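PDB 1NY1: probable polysaccharide deacetylase pdaA from Bacillus subtilis, which deacetylates N-acetylmuramic acid residues in peptidoglycan, leading to muramic delta-lactam in the spore cortex, and is required for germination. Local coordinates for residues A[86-89]-A[90-93]; A[144-148]-A[149-153]. All coordinates share one frame; numbering follows the deposited sequence.

Contact 1 of 2, residues A[86-89]-A[90-93]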
loop_
_atom_site.group_PDB
_atom_site.type_symbol
_atom_site.label_atom_id
_atom_site.label_comp_id
_atom_site.label_asym_id
_atom_site.label_seq_id
_atom_site.Cartn_x
_atom_site.Cartn_y
_atom_site.Cartn_z
ATOM N N GLN A 86 13.692 -8.631 -11.480
ATOM C CA GLN A 86 13.067 -9.947 -11.481
ATOM C C GLN A 86 11.845 -10.012 -10.566
ATOM O O GLN A 86 10.849 -10.653 -10.906
ATOM C CB GLN A 86 14.085 -11.021 -11.083
ATOM C CG GLN A 86 15.321 -11.037 -11.973
ATOM C CD GLN A 86 16.195 -12.257 -11.753
ATOM O OE1 GLN A 86 16.622 -12.542 -10.630
ATOM N NE2 GLN A 86 16.472 -12.987 -12.832
ATOM N N LEU A 87 11.915 -9.351 -9.414
ATOM C CA LEU A 87 10.784 -9.346 -8.492
ATOM C C LEU A 87 9.613 -8.576 -9.092
ATOM O O LEU A 87 8.461 -8.987 -8.970
ATOM C CB LEU A 87 11.179 -8.727 -7.149
ATOM C CG LEU A 87 12.061 -9.596 -6.249
ATOM C CD1 LEU A 87 12.469 -8.804 -5.018
ATOM C CD2 LEU A 87 11.305 -10.854 -5.845
ATOM N N ILE A 88 9.912 -7.456 -9.740
ATOM C CA ILE A 88 8.875 -6.648 -10.367
ATOM C C ILE A 88 8.164 -7.500 -11.408
ATOM O O ILE A 88 6.943 -7.443 -11.550
ATOM C CB ILE A 88 9.474 -5.414 -11.079
ATOM C CG1 ILE A 88 10.011 -4.418 -10.045
ATOM C CG2 ILE A 88 8.427 -4.785 -11.994
ATOM C CD1 ILE A 88 8.950 -3.867 -9.090
ATOM N N LYS A 89 8.948 -8.288 -12.136
ATOM C CA LYS A 89 8.404 -9.158 -13.172
ATOM C C LYS A 89 7.488 -10.206 -12.534
ATOM O O LYS A 89 6.431 -10.531 -13.080
ATOM C CB LYS A 89 9.548 -9.840 -13.932
ATOM C CG LYS A 89 9.143 -10.444 -15.272
ATOM C CD LYS A 89 9.582 -9.567 -16.447
ATOM C CE LYS A 89 11.103 -9.556 -16.603
ATOM N NZ LYS A 89 11.550 -8.741 -17.774
ATOM N N ARG A 90 7.889 -10.734 -11.378
ATOM C CA ARG A 90 7.070 -11.729 -10.688
ATOM C C ARG A 90 5.738 -11.130 -10.263
ATOM O O ARG A 90 4.687 -11.747 -10.425
ATOM C CB ARG A 90 7.765 -12.269 -9.437
ATOM C CG ARG A 90 8.755 -13.387 -9.671
ATOM C CD ARG A 90 9.003 -14.136 -8.369
ATOM N NE ARG A 90 7.810 -14.841 -7.901
ATOM C CZ ARG A 90 7.736 -15.503 -6.749
ATOM N NH1 ARG A 90 8.787 -15.549 -5.941
ATOM N NH2 ARG A 90 6.615 -16.122 -6.400
HETATM N N MSE A 91 5.787 -9.926 -9.702
HETATM C CA MSE A 91 4.572 -9.267 -9.250
HETATM C C MSE A 91 3.604 -9.171 -10.418
HETATM O O MSE A 91 2.423 -9.496 -10.294
HETATM C CB MSE A 91 4.893 -7.867 -8.724
HETATM C CG MSE A 91 5.853 -7.869 -7.544
HETATM SE SE MSE A 91 6.404 -6.119 -6.979
HETATM C CE MSE A 91 7.330 -6.601 -5.365
ATOM N N SER A 92 4.118 -8.734 -11.562
ATOM C CA SER A 92 3.297 -8.583 -12.757
ATOM C C SER A 92 2.770 -9.917 -13.288
ATOM O O SER A 92 1.575 -10.057 -13.552
ATOM C CB SER A 92 4.098 -7.872 -13.853
ATOM O OG SER A 92 3.307 -7.675 -15.011
ATOM N N ASP A 93 3.654 -10.896 -13.445
ATOM C CA ASP A 93 3.242 -12.199 -13.964
ATOM C C ASP A 93 2.318 -12.974 -13.031
ATOM O O ASP A 93 1.496 -13.770 -13.487
ATOM C CB ASP A 93 4.471 -13.051 -14.302
ATOM C CG ASP A 93 5.274 -12.472 -15.453
ATOM O OD1 ASP A 93 4.651 -11.953 -16.402
ATOM O OD2 ASP A 93 6.519 -12.550 -15.420
#
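I88 and M91, a selenomethionine, meet on the buried side of helix 85-93. The I88 CD1 methyl lies 4.0 Å from M91 SE, and the two side chains cross at a slant. CG of M91 is anti to its carbonyl carbon (chi1 -60°) and the chain runs straight beyond it. This takes CG to within 3.2 Å of L87 O and carries SE on to the I88 methyl. F80 of helix 78-83 packs on L87, I88 and M91, and T58 of helix 58-67 touches L87 and M91.

On the exposed side K89 and D93 lie side by side and point the same way. D93 OD2 approaches K89 CG at 3.4 Å, so the carboxylate meets the aliphatic stem of the lysine. The charged ends are not in contact: K89 NZ and D93 OD2 are 6.7 Å apart. The lysine chain is bent at chi2 and chi3, and its NZ hydrogen-bonds to I130 O. R90 also bends, at chi3. Its NE forms a salt bridge with E94, one turn on, and its NH2 one with D63, which ties this helix to helix 58-67.

Four i to i+4 backbone bonds run beneath, from R90 N to Q86 O through to D93 N to K89 O (2.8 Å). The arrangement is that of an amphipathic alpha-helix on the outside of the NodB-homology deacetylase fold.

Contact 2 of 2, residues A[144-148]-A[149-153]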
loop_
_atom_site.group_PDB
_atom_site.type_symbol
_atom_site.label_atom_id
_atom_site.label_comp_id
_atom_site.label_asym_id
_atom_site.label_seq_id
_atom_site.Cartn_x
_atom_site.Cartn_y
_atom_site.Cartn_z
ATOM N N GLY A 144 4.115 8.881 3.845
ATOM C CA GLY A 144 2.763 9.285 4.183
ATOM C C GLY A 144 2.580 10.787 4.277
ATOM O O GLY A 144 1.596 11.261 4.843
ATOM N N VAL A 145 3.521 11.543 3.723
ATOM C CA VAL A 145 3.426 12.996 3.767
ATOM C C VAL A 145 2.771 13.549 2.510
ATOM O O VAL A 145 3.185 13.244 1.393
ATOM C CB VAL A 145 4.814 13.650 3.931
ATOM C CG1 VAL A 145 4.679 15.164 3.904
ATOM C CG2 VAL A 145 5.443 13.202 5.235
ATOM N N PHE A 146 1.741 14.365 2.700
ATOM C CA PHE A 146 1.030 14.959 1.577
ATOM C C PHE A 146 0.456 16.339 1.929
ATOM O O PHE A 146 0.827 16.947 2.937
ATOM C CB PHE A 146 -0.092 14.018 1.112
ATOM C CG PHE A 146 -1.179 13.810 2.134
ATOM C CD1 PHE A 146 -0.954 13.039 3.272
ATOM C CD2 PHE A 146 -2.418 14.421 1.974
ATOM C CE1 PHE A 146 -1.946 12.882 4.235
ATOM C CE2 PHE A 146 -3.416 14.271 2.932
ATOM C CZ PHE A 146 -3.179 13.501 4.066
ATOM N N SER A 147 -0.449 16.826 1.089
ATOM C CA SER A 147 -1.089 18.122 1.292
ATOM C C SER A 147 -2.188 18.236 0.253
ATOM O O SER A 147 -2.281 17.404 -0.645
ATOM C CB SER A 147 -0.082 19.258 1.090
ATOM O OG SER A 147 0.350 19.318 -0.266
ATOM N N GLU A 148 -3.027 19.256 0.365
ATOM C CA GLU A 148 -4.086 19.414 -0.613
ATOM C C GLU A 148 -3.446 19.630 -1.985
ATOM O O GLU A 148 -3.930 19.115 -2.992
ATOM C CB GLU A 148 -4.983 20.589 -0.231
ATOM C CG GLU A 148 -6.081 20.875 -1.232
ATOM C CD GLU A 148 -7.274 21.548 -0.595
ATOM O OE1 GLU A 148 -7.124 22.077 0.527
ATOM O OE2 GLU A 148 -8.358 21.549 -1.217
ATOM N N TYR A 149 -2.342 20.373 -2.014
ATOM C CA TYR A 149 -1.620 20.638 -3.256
ATOM C C TYR A 149 -1.151 19.336 -3.909
ATOM O O TYR A 149 -1.273 19.164 -5.121
ATOM C CB TYR A 149 -0.408 21.532 -2.980
ATOM C CG TYR A 149 0.682 21.450 -4.033
ATOM C CD1 TYR A 149 0.505 22.001 -5.302
ATOM C CD2 TYR A 149 1.882 20.797 -3.763
ATOM C CE1 TYR A 149 1.504 21.901 -6.275
ATOM C CE2 TYR A 149 2.882 20.692 -4.725
ATOM C CZ TYR A 149 2.687 21.244 -5.977
ATOM O OH TYR A 149 3.679 21.137 -6.924
ATOM N N VAL A 150 -0.602 18.434 -3.100
ATOM C CA VAL A 150 -0.113 17.151 -3.597
ATOM C C VAL A 150 -1.266 16.288 -4.099
ATOM O O VAL A 150 -1.148 15.615 -5.124
ATOM C CB VAL A 150 0.640 16.368 -2.496
ATOM C CG1 VAL A 150 1.030 14.984 -3.011
ATOM C CG2 VAL A 150 1.886 17.137 -2.072
ATOM N N LEU A 151 -2.378 16.303 -3.367
ATOM C CA LEU A 151 -3.548 15.520 -3.751
ATOM C C LEU A 151 -4.162 16.061 -5.035
ATOM O O LEU A 151 -4.566 15.298 -5.911
ATOM C CB LEU A 151 -4.597 15.536 -2.636
ATOM C CG LEU A 151 -4.295 14.719 -1.382
ATOM C CD1 LEU A 151 -5.444 14.858 -0.394
ATOM C CD2 LEU A 151 -4.092 13.255 -1.763
ATOM N N LYS A 152 -4.226 17.385 -5.140
ATOM C CA LYS A 152 -4.793 18.030 -6.314
ATOM C C LYS A 152 -3.953 17.743 -7.554
ATOM O O LYS A 152 -4.480 17.374 -8.604
ATOM C CB LYS A 152 -4.880 19.539 -6.083
ATOM C CG LYS A 152 -5.557 20.299 -7.204
ATOM C CD LYS A 152 -5.374 21.799 -7.035
ATOM C CE LYS A 152 -6.021 22.564 -8.178
ATOM N NZ LYS A 152 -7.501 22.385 -8.187
ATOM N N GLU A 153 -2.641 17.912 -7.430
ATOM C CA GLU A 153 -1.735 17.679 -8.546
ATOM C C GLU A 153 -1.664 16.230 -9.002
ATOM O O GLU A 153 -1.699 15.954 -10.203
ATOM C CB GLU A 153 -0.327 18.163 -8.199
ATOM C CG GLU A 153 -0.025 19.535 -8.746
ATOM C CD GLU A 153 -0.235 19.592 -10.246
ATOM O OE1 GLU A 153 0.470 18.864 -10.978
ATOM O OE2 GLU A 153 -1.114 20.355 -10.693
#
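S147 OG stands between its backbone N and carbonyl carbon (chi1 66°), which turns the hydroxyl toward the first turn of helix 148-156. There OG accepts a hydrogen bond from V150 N at 3.1 Å, with an N-H...O angle of 159°. V150 CG2 is anti to its own carbonyl carbon and sits close by, 3.2 Å from S147 OG. F146 has a similar first torsion (chi1 65°), and its ring reaches L151. F146 CD2 lies 3.9 Å from L151 CG, and L151 CD1 is equally near CD2 and CE2 of the ring. The two side chains cross on a slant.

S147 is thus the N-cap of the helix. Its side chain holds an amide of the first turn, and its carbonyl starts the regular helical pattern: L151 N donates to S147 O at 2.9 Å. K152 N then bonds to E148 O. The strand 145-146 leads straight into this cap and pairs antiparallel with strand 6-7, where F146 hydrogen-bonds to I6 through the backbone.

S147 OG has a second partner, N3 OD1, so the cap is also joined to the N-terminal segment. The Y149 ring turns its edge to S147 OG, with Y149 CB 3.6 Å from that oxygen. The E148 chain is extended beyond CG. Y149 OH hydrogen-bonds to K111 O, while E148 OE2 forms a salt bridge with K31 and a hydrogen bond with Y32 OH.

Contact 1 and contact 2 are separate local contacts in series along the chain. Their centres are 29 Å apart and their nearest atoms about 18 Å. Helix 113-131 links them indirectly: I88 and S92 touch its T131, while Y149 touches I116 and E153 touches A113. Neither contact supplies a metal ligand. In contact 1 the I88 side chain is about 10 Å from that of H101, a metal-binding residue. M91 is about 10 Å, side chain to side chain, from D50, the probable proton acceptor. In contact 2 the F146 side chain is about 11 Å from that of H101 and about 12 Å from that of H105, also a metal-binding residue.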